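PDB 4P25: major capsid protein from Norovirus Hu/GI.7/TCH-060/USA/2003, which builds the viral capsid and, through its protruding domain, binds histo-blood group antigens such as the Lewis Y glycan. Local coordinates for residues R66-V71 with N81-D86; F42-C47 with L54-V59; N17-R22 with P224-S229. All coordinates share one frame; numbering follows the deposited sequence.

Contact 1 (R66-V71 with N81-D86); sequences RIRGKV and NLTELD
The guanidinium of Arg68 receives the backbone oxygen of Leu85 at its edge, only 8° out of the group's plane, while Thr83 OG1 lies oblique to it. The bond from Arg68 NH1 to Leu85 O is 3.0 Å long, with an angle of 159° at the hydrogen, yet the donor stands above the carbonyl plane of Leu85. With CG anti to the backbone N (chi1 -173°) and the chain extended to NE, the group is carried past Thr83, whose OG1 is 3.5 Å from Arg68 CG, to the backbone of Leu85. NH2 is paired with Asp154 in a salt bridge.

The backbones form the antiparallel hairpin of strands 66-73 and 78-83, inside the six-stranded sheet of the P domain. Lys70 and Asn81 are a hydrogen-bonded pair joined in both directions, Asn81 N to Lys70 O being 2.8 Å. At the non-hydrogen-bonded pair, Gly69 and Leu82 bring their CA atoms to 4.0 Å, and Gly69 CA lies 3.2 Å from Asn81 O. One water bridges Lys70 NZ and Thr83 OG1, and OG1 itself donates to Glu84 O.

Apolar contacts fill in the rest. Leu85 CD2 reaches back to Arg66 CB at 3.7 Å, and Ile67 CG2 meets Leu82 CD2 at 3.8 Å on the Leu82 face of the sheet.

Because Leu85 O and Asp154 take different nitrogens of one guanidinium, its rotation is probably fixed. Arg68, on strand 66-73, bonds by NH1 to Leu85 O and by NH2 to Asp154 of strand 154-163, so one guanidinium connects the loop residue with the neighbouring strand.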
ATOM      1  N   ARG A  66       0.798  -8.431   6.201  1.00  8.50           N
ATOM      2  CA  ARG A  66      -0.386  -9.199   5.857  1.00  9.20           C
ATOM      3  C   ARG A  66      -0.114 -10.676   6.063  1.00  7.71           C
ATOM      4  O   ARG A  66       1.043 -11.101   6.115  1.00  8.07           O
ATOM      5  CB  ARG A  66      -0.814  -8.906   4.423  1.00 10.04           C
ATOM      6  CG  ARG A  66      -1.071  -7.421   4.205  1.00 16.41           C
ATOM      7  CD  ARG A  66      -1.670  -7.168   2.859  1.00 21.48           C
ATOM      8  NE  ARG A  66      -3.063  -7.590   2.816  1.00 19.30           N
ATOM      9  CZ  ARG A  66      -3.760  -7.741   1.696  1.00 26.94           C
ATOM     10  NH1 ARG A  66      -3.186  -7.515   0.519  1.00 16.08           N
ATOM     11  NH2 ARG A  66      -5.026  -8.131   1.753  1.00 22.31           N
ATOM     12  N   ILE A  67      -1.191 -11.442   6.226  1.00  6.55           N
ATOM     13  CA  ILE A  67      -1.110 -12.869   6.504  1.00  7.10           C
ATOM     14  C   ILE A  67      -2.149 -13.597   5.669  1.00  8.33           C
ATOM     15  O   ILE A  67      -3.275 -13.114   5.497  1.00  9.05           O
ATOM     16  CB  ILE A  67      -1.373 -13.170   7.998  1.00  8.16           C
ATOM     17  CG1 ILE A  67      -0.328 -12.489   8.887  1.00  8.23           C
ATOM     18  CG2 ILE A  67      -1.359 -14.672   8.262  1.00 11.13           C
ATOM     19  CD1 ILE A  67      -0.579 -12.668  10.369  1.00 10.02           C
ATOM     20  N   ARG A  68      -1.769 -14.750   5.136  1.00  7.06           N
ATOM     21  CA  ARG A  68      -2.724 -15.611   4.452  1.00  7.32           C
ATOM     22  C   ARG A  68      -2.471 -17.050   4.866  1.00  6.75           C
ATOM     23  O   ARG A  68      -1.325 -17.464   5.043  1.00  8.86           O
ATOM     24  CB  ARG A  68      -2.620 -15.462   2.931  1.00  8.48           C
ATOM     25  CG  ARG A  68      -3.715 -16.211   2.178  1.00  8.26           C
ATOM     26  CD  ARG A  68      -3.697 -15.877   0.700  1.00  9.11           C
ATOM     27  NE  ARG A  68      -4.740 -16.590  -0.040  1.00 10.30           N
ATOM     28  CZ  ARG A  68      -5.121 -16.280  -1.277  1.00 10.85           C
ATOM     29  NH1 ARG A  68      -4.557 -15.254  -1.915  1.00 10.89           N
ATOM     30  NH2 ARG A  68      -6.074 -16.980  -1.878  1.00 13.12           N
ATOM     31  N   GLY A  69      -3.544 -17.811   5.027  1.00  7.15           N
ATOM     32  CA  GLY A  69      -3.396 -19.209   5.377  1.00  9.56           C
ATOM     33  C   GLY A  69      -4.709 -19.951   5.421  1.00  9.86           C
ATOM     34  O   GLY A  69      -5.788 -19.370   5.290  1.00 11.30           O
ATOM     35  N   LYS A  70      -4.606 -21.259   5.601  1.00  9.29           N
ATOM     36  CA  LYS A  70      -5.782 -22.107   5.704  1.00  9.60           C
ATOM     37  C   LYS A  70      -6.037 -22.515   7.143  1.00  9.09           C
ATOM     38  O   LYS A  70      -5.137 -22.993   7.836  1.00 10.86           O
ATOM     39  CB  LYS A  70      -5.623 -23.330   4.807  1.00 16.56           C
ATOM     40  CG  LYS A  70      -5.643 -22.949   3.343  1.00 23.51           C
ATOM     41  CD  LYS A  70      -5.209 -24.072   2.428  1.00 33.30           C
ATOM     42  CE  LYS A  70      -5.343 -23.627   0.986  1.00 40.70           C
ATOM     43  NZ  LYS A  70      -4.780 -22.262   0.770  1.00 28.80           N
ATOM     44  N   VAL A  71      -7.274 -22.322   7.585  1.00 12.15           N
ATOM     45  CA  VAL A  71      -7.666 -22.656   8.949  1.00 11.23           C
ATOM     46  C   VAL A  71      -7.622 -24.162   9.170  1.00 12.51           C
ATOM     47  O   VAL A  71      -8.104 -24.932   8.338  1.00 13.93           O
ATOM     48  CB  VAL A  71      -9.080 -22.121   9.259  1.00 12.17           C
ATOM     49  CG1 VAL A  71      -9.558 -22.586  10.639  1.00 13.61           C
ATOM     50  CG2 VAL A  71      -9.099 -20.603   9.159  1.00 15.14           C
ATOM     51  N   ASN A  81      -2.468 -22.650   8.627  1.00 11.00           N
ATOM     52  CA  ASN A  81      -1.358 -23.181   7.859  1.00 11.72           C
ATOM     53  C   ASN A  81      -1.048 -22.149   6.793  1.00  9.62           C
ATOM     54  O   ASN A  81      -1.829 -21.949   5.862  1.00 10.67           O
ATOM     55  CB  ASN A  81      -1.707 -24.527   7.223  1.00 14.69           C
ATOM     56  CG  ASN A  81      -1.686 -25.676   8.218  1.00 23.34           C
ATOM     57  OD1 ASN A  81      -2.592 -26.507   8.240  1.00 28.88           O
ATOM     58  ND2 ASN A  81      -0.645 -25.729   9.042  1.00 24.79           N
ATOM     59  N   LEU A  82       0.083 -21.478   6.948  1.00  8.03           N
ATOM     60  CA  LEU A  82       0.382 -20.288   6.151  1.00  7.51           C
ATOM     61  C   LEU A  82       0.653 -20.579   4.677  1.00  8.74           C
ATOM     62  O   LEU A  82       1.200 -21.623   4.327  1.00  9.22           O
ATOM     63  CB  LEU A  82       1.570 -19.534   6.752  1.00  9.02           C
ATOM     64  CG  LEU A  82       1.404 -19.033   8.191  1.00 10.76           C
ATOM     65  CD1 LEU A  82       2.679 -18.357   8.697  1.00 13.00           C
ATOM     66  CD2 LEU A  82       0.198 -18.097   8.301  1.00 10.17           C
ATOM     67  N   THR A  83       0.243 -19.647   3.818  1.00  9.69           N
ATOM     68  CA  THR A  83       0.676 -19.626   2.427  1.00  8.35           C
ATOM     69  C   THR A  83       1.285 -18.260   2.139  1.00  7.58           C
ATOM     70  O   THR A  83       1.237 -17.369   2.985  1.00  8.99           O
ATOM     71  CB  THR A  83      -0.500 -19.852   1.449  1.00 12.92           C
ATOM     72  OG1 THR A  83      -1.437 -18.770   1.554  1.00 12.39           O
ATOM     73  CG2 THR A  83      -1.206 -21.175   1.746  1.00 12.45           C
ATOM     74  N   GLU A  84       1.848 -18.083   0.947  1.00  7.40           N
ATOM     75  CA  GLU A  84       2.209 -16.745   0.506  1.00  7.29           C
ATOM     76  C   GLU A  84       0.910 -15.967   0.284  1.00  6.54           C
ATOM     77  O   GLU A  84      -0.170 -16.561   0.168  1.00  9.35           O
ATOM     78  CB  GLU A  84       3.056 -16.797  -0.771  1.00  7.63           C
ATOM     79  CG  GLU A  84       4.358 -17.589  -0.629  1.00  8.62           C
ATOM     80  CD  GLU A  84       5.397 -16.904   0.256  1.00  8.34           C
ATOM     81  OE1 GLU A  84       5.239 -15.700   0.566  1.00  9.42           O
ATOM     82  OE2 GLU A  84       6.377 -17.582   0.648  1.00 11.86           O
ATOM     83  N   LEU A  85       1.010 -14.642   0.235  1.00  6.97           N
ATOM     84  CA  LEU A  85      -0.174 -13.781   0.126  1.00  7.93           C
ATOM     85  C   LEU A  85      -0.961 -13.979  -1.171  1.00 10.49           C
ATOM     86  O   LEU A  85      -2.155 -13.668  -1.233  1.00 10.78           O
ATOM     87  CB  LEU A  85       0.216 -12.314   0.280  1.00  8.71           C
ATOM     88  CG  LEU A  85       0.814 -11.923   1.636  1.00  8.47           C
ATOM     89  CD1 LEU A  85       1.323 -10.487   1.606  1.00  8.37           C
ATOM     90  CD2 LEU A  85      -0.202 -12.128   2.762  1.00  8.88           C
ATOM     91  N   ASP A  86      -0.297 -14.494  -2.204  1.00  8.79           N
ATOM     92  CA  ASP A  86      -0.958 -14.730  -3.487  1.00 10.23           C
ATOM     93  C   ASP A  86      -1.631 -16.104  -3.548  1.00  9.46           C
ATOM     94  O   ASP A  86      -2.194 -16.499  -4.578  1.00 12.63           O
ATOM     95  CB  ASP A  86       0.021 -14.522  -4.656  1.00 12.23           C
ATOM     96  CG  ASP A  86       1.152 -15.537  -4.674  1.00 14.71           C
ATOM     97  OD1 ASP A  86       1.236 -16.376  -3.755  1.00 13.03           O
ATOM     98  OD2 ASP A  86       1.977 -15.480  -5.612  1.00 19.42           O
TER
HETATM   99  O   HOH W   1       1.074 -15.377   5.173  1.00  8.81           O
HETATM  100  O   HOH W   2      -4.170 -19.926   2.001  1.00 18.55           O

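Contact 2 (F42-C47 with L54-V59); sequences FQNGRC and LGTTPV
Thr56 and Asn44 meet side chain to side chain: Thr56 OG1 donates to Asn44 OD1 over 2.7 Å, from above the amide carbonyl plane (53° out of it) and not along a lone pair. Thr56 OG1 stands between its own backbone N and carbonyl carbon, which turns the hydroxyl to the Asn44 amide. The other end of that amide, ND2, donates to Phe101 O.

A second hydroxyl works among backbone groups. Thr57 OG1 accepts from Arg46 N at 2.9 Å, with 159° at the hydrogen, and its own proton has two acceptors in reach, Gln43 O and Leu54 O, between which the geometry does not choose. Its placement beside the backbone N (chi1 -56°) sets it in the midst of these three groups.

Backbone to backbone, Leu54 N donates to Arg46 O at 3.0 Å, and Thr56 N donates to Gln43 O through a more bent bond. The 54-57 segment is a type II' beta turn, closed by Thr57 N to Leu54 O, with Gly55 in its second position and at positive phi. Neither segment is a regular helix or strand; both lie in the long connection between strands 29-31 and 66-73.

Van der Waals contacts are few. Arg46 CB packs on Leu54 CB at 3.7 Å, and Gln43 OE1, which accepts from Ala190 N, comes 3.5 Å from Gly55 CA. The Arg46 chain then bends at chi2 and chi3, bringing NH1 back to Phe42 O within its own segment, while NH2 donates to Pro191 O.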
ATOM      1  N   PHE A  42      14.824  -5.018  12.099  1.00 10.87           N
ATOM      2  CA  PHE A  42      13.548  -5.137  11.401  1.00  8.73           C
ATOM      3  C   PHE A  42      13.679  -6.121  10.245  1.00  9.81           C
ATOM      4  O   PHE A  42      14.726  -6.175   9.587  1.00  9.31           O
ATOM      5  CB  PHE A  42      13.084  -3.767  10.891  1.00  9.65           C
ATOM      6  CG  PHE A  42      12.984  -2.711  11.964  1.00  9.43           C
ATOM      7  CD1 PHE A  42      12.702  -3.050  13.279  1.00 10.78           C
ATOM      8  CD2 PHE A  42      13.161  -1.369  11.649  1.00 10.52           C
ATOM      9  CE1 PHE A  42      12.610  -2.072  14.264  1.00 10.91           C
ATOM     10  CE2 PHE A  42      13.066  -0.387  12.629  1.00 14.04           C
ATOM     11  CZ  PHE A  42      12.790  -0.743  13.936  1.00 12.06           C
ATOM     12  N   GLN A  43      12.631  -6.908  10.011  1.00  8.98           N
ATOM     13  CA  GLN A  43      12.638  -7.900   8.932  1.00  8.16           C
ATOM     14  C   GLN A  43      11.875  -7.426   7.705  1.00  9.72           C
ATOM     15  O   GLN A  43      12.056  -7.956   6.613  1.00 10.30           O
ATOM     16  CB  GLN A  43      12.076  -9.234   9.428  1.00 10.09           C
ATOM     17  CG  GLN A  43      12.972  -9.878  10.470  1.00 11.41           C
ATOM     18  CD  GLN A  43      14.363 -10.121   9.934  1.00  8.95           C
ATOM     19  OE1 GLN A  43      14.531 -10.797   8.915  1.00  9.74           O
ATOM     20  NE2 GLN A  43      15.368  -9.573  10.609  1.00 10.05           N
ATOM     21  N   ASN A  44      11.024  -6.425   7.898  1.00  9.47           N
ATOM     22  CA  ASN A  44      10.390  -5.734   6.787  1.00  7.51           C
ATOM     23  C   ASN A  44      11.025  -4.362   6.568  1.00  7.67           C
ATOM     24  O   ASN A  44      11.703  -3.834   7.458  1.00  9.43           O
ATOM     25  CB  ASN A  44       8.877  -5.637   7.005  1.00  9.64           C
ATOM     26  CG  ASN A  44       8.180  -6.966   6.785  1.00  7.71           C
ATOM     27  OD1 ASN A  44       8.587  -7.748   5.920  1.00  7.34           O
ATOM     28  ND2 ASN A  44       7.141  -7.238   7.568  1.00  9.90           N
ATOM     29  N   GLY A  45      10.827  -3.803   5.378  1.00  6.64           N
ATOM     30  CA  GLY A  45      11.506  -2.574   4.983  1.00  7.01           C
ATOM     31  C   GLY A  45      13.002  -2.716   4.765  1.00  7.02           C
ATOM     32  O   GLY A  45      13.740  -1.734   4.866  1.00 10.30           O
ATOM     33  N   ARG A  46      13.440  -3.934   4.455  1.00  7.47           N
ATOM     34  CA  ARG A  46      14.858  -4.238   4.288  1.00  7.83           C
ATOM     35  C   ARG A  46      15.183  -4.581   2.840  1.00  9.82           C
ATOM     36  O   ARG A  46      14.626  -5.524   2.262  1.00 10.44           O
ATOM     37  CB  ARG A  46      15.269  -5.394   5.204  1.00  8.54           C
ATOM     38  CG  ARG A  46      14.930  -5.187   6.677  1.00 10.39           C
ATOM     39  CD  ARG A  46      15.744  -4.049   7.300  1.00  9.08           C
ATOM     40  NE  ARG A  46      17.182  -4.257   7.146  1.00 10.36           N
ATOM     41  CZ  ARG A  46      17.950  -4.913   8.012  1.00  9.99           C
ATOM     42  NH1 ARG A  46      17.430  -5.438   9.117  1.00  9.72           N
ATOM     43  NH2 ARG A  46      19.245  -5.052   7.765  1.00 11.97           N
ATOM     44  N   CYS A  47      16.090  -3.812   2.250  1.00  8.46           N
ATOM     45  CA  CYS A  47      16.439  -3.989   0.849  1.00  9.63           C
ATOM     46  C   CYS A  47      17.758  -3.288   0.613  1.00 11.62           C
ATOM     47  O   CYS A  47      17.955  -2.173   1.094  1.00 12.77           O
ATOM     48  CB  CYS A  47      15.357  -3.374  -0.043  1.00 12.28           C
ATOM     49  SG  CYS A  47      15.571  -3.691  -1.821  1.00 12.59           S
ATOM     50  N   LEU A  54      15.550  -8.276   1.582  1.00  9.46           N
ATOM     51  CA  LEU A  54      16.084  -8.993   2.736  1.00  8.47           C
ATOM     52  C   LEU A  54      14.960  -9.317   3.699  1.00  9.45           C
ATOM     53  O   LEU A  54      13.933  -8.640   3.717  1.00  9.51           O
ATOM     54  CB  LEU A  54      17.120  -8.129   3.458  1.00 10.30           C
ATOM     55  CG  LEU A  54      18.281  -7.583   2.628  1.00 11.55           C
ATOM     56  CD1 LEU A  54      19.123  -6.604   3.448  1.00 14.00           C
ATOM     57  CD2 LEU A  54      19.130  -8.725   2.096  1.00 14.70           C
ATOM     58  N   GLY A  55      15.158 -10.344   4.521  1.00  8.61           N
ATOM     59  CA  GLY A  55      14.144 -10.745   5.481  1.00  9.37           C
ATOM     60  C   GLY A  55      12.840 -11.149   4.814  1.00  8.68           C
ATOM     61  O   GLY A  55      12.834 -11.903   3.844  1.00 11.86           O
ATOM     62  N   THR A  56      11.731 -10.633   5.332  1.00  9.42           N
ATOM     63  CA  THR A  56      10.411 -10.953   4.785  1.00  7.33           C
ATOM     64  C   THR A  56       9.869  -9.830   3.902  1.00  7.57           C
ATOM     65  O   THR A  56       8.713  -9.870   3.470  1.00  8.94           O
ATOM     66  CB  THR A  56       9.402 -11.217   5.910  1.00  9.72           C
ATOM     67  OG1 THR A  56       9.446 -10.124   6.844  1.00  8.28           O
ATOM     68  CG2 THR A  56       9.744 -12.508   6.637  1.00 10.72           C
ATOM     69  N   THR A  57      10.717  -8.843   3.631  1.00  9.45           N
ATOM     70  CA  THR A  57      10.324  -7.640   2.901  1.00  8.17           C
ATOM     71  C   THR A  57       9.715  -7.946   1.531  1.00  6.59           C
ATOM     72  O   THR A  57      10.330  -8.627   0.722  1.00  9.22           O
ATOM     73  CB  THR A  57      11.545  -6.719   2.721  1.00  9.24           C
ATOM     74  OG1 THR A  57      12.105  -6.423   4.010  1.00  7.80           O
ATOM     75  CG2 THR A  57      11.170  -5.418   2.003  1.00  8.51           C
ATOM     76  N   PRO A  58       8.492  -7.446   1.280  1.00  7.19           N
ATOM     77  CA  PRO A  58       7.840  -7.571  -0.024  1.00  8.93           C
ATOM     78  C   PRO A  58       8.067  -6.318  -0.864  1.00  8.72           C
ATOM     79  O   PRO A  58       8.708  -5.377  -0.399  1.00 10.39           O
ATOM     80  CB  PRO A  58       6.370  -7.668   0.355  1.00 11.00           C
ATOM     81  CG  PRO A  58       6.262  -6.756   1.543  1.00  9.52           C
ATOM     82  CD  PRO A  58       7.571  -6.912   2.299  1.00  8.14           C
ATOM     83  N   VAL A  59       7.540  -6.302  -2.082  1.00 10.18           N
ATOM     84  CA  VAL A  59       7.748  -5.172  -2.979  1.00  8.75           C
ATOM     85  C   VAL A  59       6.703  -4.070  -2.787  1.00 10.59           C
ATOM     86  O   VAL A  59       7.034  -2.887  -2.783  1.00  8.94           O
ATOM     87  CB  VAL A  59       7.748  -5.637  -4.447  1.00 11.58           C
ATOM     88  CG1 VAL A  59       7.864  -4.453  -5.394  1.00 17.17           C
ATOM     89  CG2 VAL A  59       8.879  -6.601  -4.673  1.00 16.57           C
TER

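Contact 3 (N17-R22 with P224-S229); sequences NLANSR and PQEFVS
Glu226 reaches from the first turn of helix 225-234 to the backbone of Ala19, and its side chain can be followed atom by atom. CB lies 3.7 Å from Leu18 CD2, and CG passes the same methyl more loosely. The chain bends at chi2 (82°), which brings CD to 3.6 Å from Ala19 N. OE1 then accepts from Ala19 N at 2.8 Å, on the syn side, 15° out of the carboxylate plane and with 167° at the hydrogen. OE2 sits 3.7 Å from Ala19 CB and accepts from Ser60 OG of the second subunit.

A matching bond runs the other way: Gln225 N, at the start of the helix, donates to Ala19 O, also over 2.8 Å. Pro224, the N-cap residue, has no N-H to give, and its CA approaches the same oxygen.

Leu18 supplies the apolar side. Its CD1 meets the edge of the Phe227 ring, near the ring plane, at 3.6 Å from CE1, and also packs on Pro224 CB. Farther along, the Gln225 amide oxygen comes within 3.2 Å of Ser21 CB, and a water donates to both Gln225 OE1 and Ser21 O; Gln225 NE2 is taken up by Val59 O and Pro58 O.

Both backbone polar groups of Ala19 are satisfied across the contact, N-H by a carboxylate and C=O by a helix N-H. The carboxylate of Glu226, in the first helical turn, may also be favoured by the positive end of the helix, and since it bonds to the second subunit as well, it links the helix start, the N-terminal loop and the dimer partner.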
ATOM      1  N   ASN A  17       3.776  11.403   1.638  1.00 14.88           N
ATOM      2  CA  ASN A  17       3.134  10.543   0.634  1.00 14.29           C
ATOM      3  C   ASN A  17       3.832   9.180   0.504  1.00 10.93           C
ATOM      4  O   ASN A  17       3.582   8.433  -0.442  1.00 13.09           O
ATOM      5  CB  ASN A  17       3.083  11.222  -0.743  1.00 15.83           C
ATOM      6  CG  ASN A  17       1.883  12.138  -0.916  1.00 21.39           C
ATOM      7  OD1 ASN A  17       0.882  12.017  -0.213  1.00 20.67           O
ATOM      8  ND2 ASN A  17       1.978  13.057  -1.874  1.00 21.54           N
ATOM      9  N   LEU A  18       4.698   8.858   1.460  1.00  9.76           N
ATOM     10  CA  LEU A  18       5.380   7.562   1.473  1.00 11.35           C
ATOM     11  C   LEU A  18       4.806   6.638   2.538  1.00  8.77           C
ATOM     12  O   LEU A  18       4.429   7.094   3.622  1.00 10.53           O
ATOM     13  CB  LEU A  18       6.880   7.749   1.702  1.00 10.20           C
ATOM     14  CG  LEU A  18       7.611   8.467   0.568  1.00 14.50           C
ATOM     15  CD1 LEU A  18       9.088   8.640   0.891  1.00 20.46           C
ATOM     16  CD2 LEU A  18       7.419   7.691  -0.729  1.00 20.63           C
ATOM     17  N   ALA A  19       4.745   5.342   2.228  1.00  8.19           N
ATOM     18  CA  ALA A  19       4.198   4.345   3.145  1.00  7.34           C
ATOM     19  C   ALA A  19       5.227   3.777   4.120  1.00  7.00           C
ATOM     20  O   ALA A  19       6.401   3.630   3.793  1.00  8.38           O
ATOM     21  CB  ALA A  19       3.549   3.203   2.357  1.00  9.92           C
ATOM     22  N   ASN A  20       4.768   3.449   5.322  1.00  6.37           N
ATOM     23  CA  ASN A  20       5.560   2.660   6.250  1.00  5.38           C
ATOM     24  C   ASN A  20       5.776   1.267   5.651  1.00  5.70           C
ATOM     25  O   ASN A  20       4.907   0.733   4.944  1.00  8.53           O
ATOM     26  CB  ASN A  20       4.826   2.547   7.589  1.00  5.77           C
ATOM     27  CG  ASN A  20       5.752   2.207   8.741  1.00  5.91           C
ATOM     28  OD1 ASN A  20       6.197   1.061   8.889  1.00  8.75           O
ATOM     29  ND2 ASN A  20       6.015   3.193   9.597  1.00  7.96           N
ATOM     30  N   SER A  21       6.935   0.685   5.932  1.00  6.41           N
ATOM     31  CA  SER A  21       7.265  -0.633   5.410  1.00  6.89           C
ATOM     32  C   SER A  21       7.013  -1.757   6.411  1.00  6.77           C
ATOM     33  O   SER A  21       7.230  -2.928   6.089  1.00  8.34           O
ATOM     34  CB  SER A  21       8.720  -0.653   4.956  1.00  8.50           C
ATOM     35  OG  SER A  21       9.593  -0.232   5.997  1.00  8.38           O
ATOM     36  N   ARG A  22       6.554  -1.413   7.614  1.00  6.65           N
ATOM     37  CA  ARG A  22       6.286  -2.415   8.655  1.00  6.01           C
ATOM     38  C   ARG A  22       4.816  -2.510   9.072  1.00  8.95           C
ATOM     39  O   ARG A  22       4.386  -3.525   9.621  1.00 10.57           O
ATOM     40  CB  ARG A  22       7.189  -2.200   9.881  1.00  7.11           C
ATOM     41  CG  ARG A  22       8.672  -2.479   9.594  1.00  6.80           C
ATOM     42  CD  ARG A  22       9.553  -2.214  10.818  1.00  8.39           C
ATOM     43  NE  ARG A  22       9.404  -3.246  11.844  1.00 10.89           N
ATOM     44  CZ  ARG A  22       9.275  -3.007  13.147  1.00  9.00           C
ATOM     45  NH1 ARG A  22       9.268  -1.764  13.614  1.00  9.70           N
ATOM     46  NH2 ARG A  22       9.157  -4.022  13.992  1.00  9.69           N
ATOM     47  N   PRO A 224      11.134   3.823   3.856  1.00  8.77           N
ATOM     48  CA  PRO A 224       9.759   3.918   3.363  1.00  9.47           C
ATOM     49  C   PRO A 224       9.547   2.842   2.304  1.00 10.00           C
ATOM     50  O   PRO A 224      10.493   2.511   1.583  1.00  9.99           O
ATOM     51  CB  PRO A 224       9.710   5.314   2.726  1.00 12.82           C
ATOM     52  CG  PRO A 224      10.831   6.075   3.383  1.00 12.05           C
ATOM     53  CD  PRO A 224      11.907   5.053   3.598  1.00 10.34           C
ATOM     54  N   GLN A 225       8.346   2.285   2.216  1.00  8.70           N
ATOM     55  CA  GLN A 225       8.128   1.156   1.308  1.00  9.55           C
ATOM     56  C   GLN A 225       8.447   1.482  -0.149  1.00 10.68           C
ATOM     57  O   GLN A 225       9.004   0.649  -0.864  1.00  9.17           O
ATOM     58  CB  GLN A 225       6.703   0.609   1.424  1.00  9.54           C
ATOM     59  CG  GLN A 225       6.479  -0.643   0.578  1.00  9.25           C
ATOM     60  CD  GLN A 225       7.383  -1.787   0.992  1.00  9.39           C
ATOM     61  OE1 GLN A 225       7.733  -1.920   2.162  1.00 10.01           O
ATOM     62  NE2 GLN A 225       7.771  -2.622   0.025  1.00  8.60           N
ATOM     63  N   GLU A 226       8.116   2.692  -0.585  1.00  7.90           N
ATOM     64  CA  GLU A 226       8.385   3.064  -1.974  1.00  7.67           C
ATOM     65  C   GLU A 226       9.881   3.129  -2.297  1.00  8.36           C
ATOM     66  O   GLU A 226      10.270   2.980  -3.461  1.00  8.62           O
ATOM     67  CB  GLU A 226       7.674   4.372  -2.351  1.00 10.36           C
ATOM     68  CG  GLU A 226       6.162   4.239  -2.491  1.00 11.88           C
ATOM     69  CD  GLU A 226       5.421   4.300  -1.159  1.00 12.04           C
ATOM     70  OE1 GLU A 226       6.078   4.456  -0.108  1.00 10.16           O
ATOM     71  OE2 GLU A 226       4.176   4.200  -1.169  1.00 10.99           O
ATOM     72  N   PHE A 227      10.718   3.343  -1.280  1.00  9.17           N
ATOM     73  CA  PHE A 227      12.165   3.242  -1.471  1.00  8.87           C
ATOM     74  C   PHE A 227      12.535   1.804  -1.828  1.00  9.54           C
ATOM     75  O   PHE A 227      13.334   1.567  -2.731  1.00  9.87           O
ATOM     76  CB  PHE A 227      12.935   3.670  -0.214  1.00  9.12           C
ATOM     77  CG  PHE A 227      13.198   5.152  -0.123  1.00  9.03           C
ATOM     78  CD1 PHE A 227      12.149   6.056  -0.094  1.00 13.93           C
ATOM     79  CD2 PHE A 227      14.494   5.636  -0.018  1.00 11.56           C
ATOM     80  CE1 PHE A 227      12.388   7.418   0.012  1.00 15.44           C
ATOM     81  CE2 PHE A 227      14.743   6.999   0.085  1.00 14.68           C
ATOM     82  CZ  PHE A 227      13.687   7.891   0.099  1.00 15.08           C
ATOM     83  N   VAL A 228      11.954   0.845  -1.109  1.00  8.36           N
ATOM     84  CA  VAL A 228      12.187  -0.566  -1.388  1.00  8.67           C
ATOM     85  C   VAL A 228      11.822  -0.927  -2.829  1.00  9.35           C
ATOM     86  O   VAL A 228      12.639  -1.498  -3.555  1.00  9.29           O
ATOM     87  CB  VAL A 228      11.402  -1.465  -0.412  1.00  8.62           C
ATOM     88  CG1 VAL A 228      11.511  -2.921  -0.831  1.00 10.00           C
ATOM     89  CG2 VAL A 228      11.915  -1.288   1.007  1.00 13.09           C
ATOM     90  N   SER A 229      10.608  -0.592  -3.257  1.00  8.43           N
ATOM     91  CA  SER A 229      10.210  -0.931  -4.623  1.00  9.84           C
ATOM     92  C   SER A 229      11.050  -0.181  -5.659  1.00  9.72           C
ATOM     93  O   SER A 229      11.345  -0.715  -6.725  1.00 13.32           O
ATOM     94  CB  SER A 229       8.709  -0.730  -4.860  1.00 13.55           C
ATOM     95  OG  SER A 229       8.302   0.596  -4.595  1.00 15.55           O
TER
HETATM   96  O   HOH W   3       8.400  -4.003   3.784  1.00  8.77           O

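In the fold
Along the chain, contact 2 closes before contact 1 opens, and both lie nested inside the long loop closed by contact 3, whose segments are 202 residues apart. Contacts 2 and 3 are neighbours, their centres 11 Å apart, joined by the Gln225 amide and by Ser21 packing on Asn44 and Gly45. Both are buried, their centres about 7 and 8 Å from the centre of the chain. Contact 1, in the six-stranded sheet, is centred 18 Å from contact 2 and 22 Å from contact 3, without touching either. Its Ile67 side chain is about 14 Å from bound fucose and galactose. The residues around the glycan, Asp108, Trp161 and Ser213 among them, belong to none of the six segments.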